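Local coordinates for heterokaryon incompatibility protein S (PDB 2WVO) that enforces heterokaryon incompatibility in Podospora anserina, triggering a lethal reaction when it meets the prion form of its incompatible partner, at residues E189-E194 with T198-A203. Residues are numbered along the deposited sequence; the frame is centred on the assembly and turned at random.
Sequences EEVEDE and TILKDA
Glu194 and Thr198, one helical turn apart, meet through a single carbonyl oxygen that two donors of the same residue share. Thr198 N makes an i to i+4 bond near the start of helix 194-204, reaching Glu194 O at 2.8 Å. The threonine hydroxyl gives a second bond to the same acceptor, OG1 to Glu194 O, at 2.7 Å. The two donors approach differently: the amide is tilted modestly from the carbonyl plane, whereas OG1 stands well above it, 40° out of plane. With chi1 at -56°, OG1 lies anti to its own carbonyl carbon and beside the backbone N, within range of the Glu194 carbonyl one turn back. Here is a worked example of how threonine folds its hydroxyl onto its own helix, adding a side-chain bond to the backbone one. The Glu194 side chain, extended with CG anti to the backbone N (chi1 -172°), runs alongside Thr198 in the same direction, and its CG lies 3.7 Å from Thr198 OG1. Both residues are exposed, although the Glu194 side chain also touches Ile222 and Val223.

The second point of contact is buried and apolar. The CA-CB bond of Val191, in the loop ahead of the helix, points toward the helix, and Val191 CG1 makes a loose methyl approach of 4.4 Å to Leu200 CD1. Between the two contacts the chain turns into the helix at Asp193, the N-cap residue, whose side chain caps a backbone N of the first turn and whose OD1 bonds Ser196 OG.

The loop linking helix 177-187 to helix 194-204 meets the latter here through Val191 and Leu200. Leu200 continues inward onto Leu125 and Leu129 of helix 120-136 and Met211 of helix 209-218, while Val191 O accepts a hydrogen bond from Lys218 at the end of that last helix.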
loop_
_atom_site.group_PDB
_atom_site.type_symbol
_atom_site.label_atom_id
_atom_site.label_comp_id
_atom_site.label_asym_id
_atom_site.label_seq_id
_atom_site.Cartn_x
_atom_site.Cartn_y
_atom_site.Cartn_z
ATOM N N GLU A 189 17.517 -27.884 6.344
ATOM C CA GLU A 189 18.221 -29.146 6.613
ATOM C C GLU A 189 17.489 -30.085 7.587
ATOM O O GLU A 189 17.744 -31.288 7.596
ATOM C CB GLU A 189 19.661 -28.887 7.079
ATOM C CG GLU A 189 19.804 -28.319 8.490
ATOM C CD GLU A 189 21.211 -27.798 8.784
ATOM O OE1 GLU A 189 22.181 -28.242 8.128
ATOM O OE2 GLU A 189 21.344 -26.936 9.679
ATOM N N GLU A 190 16.573 -29.530 8.379
ATOM C CA GLU A 190 15.819 -30.293 9.382
ATOM C C GLU A 190 14.549 -30.973 8.849
ATOM O O GLU A 190 14.019 -31.889 9.487
ATOM C CB GLU A 190 15.477 -29.399 10.580
ATOM C CG GLU A 190 16.493 -29.458 11.713
ATOM C CD GLU A 190 16.438 -30.772 12.473
ATOM O OE1 GLU A 190 15.316 -31.271 12.724
ATOM O OE2 GLU A 190 17.516 -31.307 12.820
ATOM N N VAL A 191 14.056 -30.524 7.698
ATOM C CA VAL A 191 12.904 -31.177 7.067
ATOM C C VAL A 191 13.365 -32.228 6.042
ATOM O O VAL A 191 14.063 -31.905 5.059
ATOM C CB VAL A 191 11.866 -30.156 6.487
ATOM C CG1 VAL A 191 12.547 -28.969 5.824
ATOM C CG2 VAL A 191 10.892 -30.838 5.533
ATOM N N GLU A 192 12.981 -33.488 6.296
ATOM C CA GLU A 192 13.491 -34.614 5.521
ATOM C C GLU A 192 12.436 -35.231 4.604
ATOM O O GLU A 192 12.732 -35.582 3.459
ATOM C CB GLU A 192 14.086 -35.690 6.448
ATOM C CG GLU A 192 15.003 -35.163 7.566
ATOM C CD GLU A 192 16.419 -34.825 7.096
ATOM O OE1 GLU A 192 17.243 -34.370 7.940
ATOM O OE2 GLU A 192 16.717 -35.018 5.893
ATOM N N ASP A 193 11.212 -35.366 5.109
ATOM C CA ASP A 193 10.117 -35.983 4.353
ATOM C C ASP A 193 9.674 -35.130 3.156
ATOM O O ASP A 193 9.617 -33.900 3.248
ATOM C CB ASP A 193 8.927 -36.275 5.275
ATOM C CG ASP A 193 8.360 -35.017 5.921
ATOM O OD1 ASP A 193 7.138 -34.781 5.786
ATOM O OD2 ASP A 193 9.138 -34.266 6.552
ATOM N N GLU A 194 9.362 -35.800 2.043
ATOM C CA GLU A 194 8.933 -35.135 0.804
ATOM C C GLU A 194 7.642 -34.318 0.972
ATOM O O GLU A 194 7.490 -33.233 0.338
ATOM C CB GLU A 194 8.730 -36.177 -0.304
ATOM C CG GLU A 194 8.468 -35.581 -1.721
ATOM C CD GLU A 194 8.386 -36.840 -2.744
ATOM O OE1 GLU A 194 7.379 -36.846 -3.594
ATOM O OE2 GLU A 194 9.328 -37.820 -2.703
ATOM N N THR A 198 7.367 -30.431 -0.153
ATOM C CA THR A 198 6.511 -30.105 -1.289
ATOM C C THR A 198 5.538 -28.997 -0.914
ATOM O O THR A 198 5.253 -28.109 -1.721
ATOM C CB THR A 198 5.758 -31.371 -1.764
ATOM O OG1 THR A 198 6.719 -32.392 -2.067
ATOM C CG2 THR A 198 4.883 -31.098 -2.997
ATOM N N ILE A 199 5.044 -29.062 0.322
ATOM C CA ILE A 199 4.183 -28.026 0.886
ATOM C C ILE A 199 4.962 -26.700 1.047
ATOM O O ILE A 199 4.444 -25.634 0.704
ATOM C CB ILE A 199 3.535 -28.488 2.233
ATOM C CG1 ILE A 199 2.627 -29.717 2.033
ATOM C CG2 ILE A 199 2.765 -27.357 2.888
ATOM C CD1 ILE A 199 1.394 -29.505 1.132
ATOM N N LEU A 200 6.203 -26.786 1.538
ATOM C CA LEU A 200 7.093 -25.624 1.650
ATOM C C LEU A 200 7.391 -24.955 0.311
ATOM O O LEU A 200 7.289 -23.732 0.195
ATOM C CB LEU A 200 8.428 -25.998 2.307
ATOM C CG LEU A 200 8.811 -25.545 3.718
ATOM C CD1 LEU A 200 10.300 -25.770 3.906
ATOM C CD2 LEU A 200 8.449 -24.080 4.041
ATOM N N LYS A 201 7.786 -25.751 -0.684
ATOM C CA LYS A 201 8.124 -25.229 -2.008
ATOM C C LYS A 201 6.934 -24.552 -2.696
ATOM O O LYS A 201 7.106 -23.551 -3.400
ATOM C CB LYS A 201 8.691 -26.330 -2.907
ATOM C CG LYS A 201 9.129 -25.827 -4.272
ATOM C CD LYS A 201 9.674 -26.935 -5.138
ATOM C CE LYS A 201 10.115 -26.391 -6.491
ATOM N NZ LYS A 201 8.980 -26.044 -7.395
ATOM N N ASP A 202 5.738 -25.103 -2.490
ATOM C CA ASP A 202 4.517 -24.539 -3.056
ATOM C C ASP A 202 4.173 -23.197 -2.423
ATOM O O ASP A 202 3.766 -22.267 -3.125
ATOM C CB ASP A 202 3.345 -25.521 -2.917
ATOM C CG ASP A 202 1.989 -24.845 -3.076
ATOM O OD1 ASP A 202 1.445 -24.879 -4.200
ATOM O OD2 ASP A 202 1.475 -24.270 -2.086
ATOM N N ALA A 203 4.323 -23.109 -1.103
ATOM C CA ALA A 203 4.069 -21.868 -0.361
ATOM C C ALA A 203 5.141 -20.798 -0.633
ATOM O O ALA A 203 4.840 -19.599 -0.667
ATOM C CB ALA A 203 3.944 -22.155 1.140
#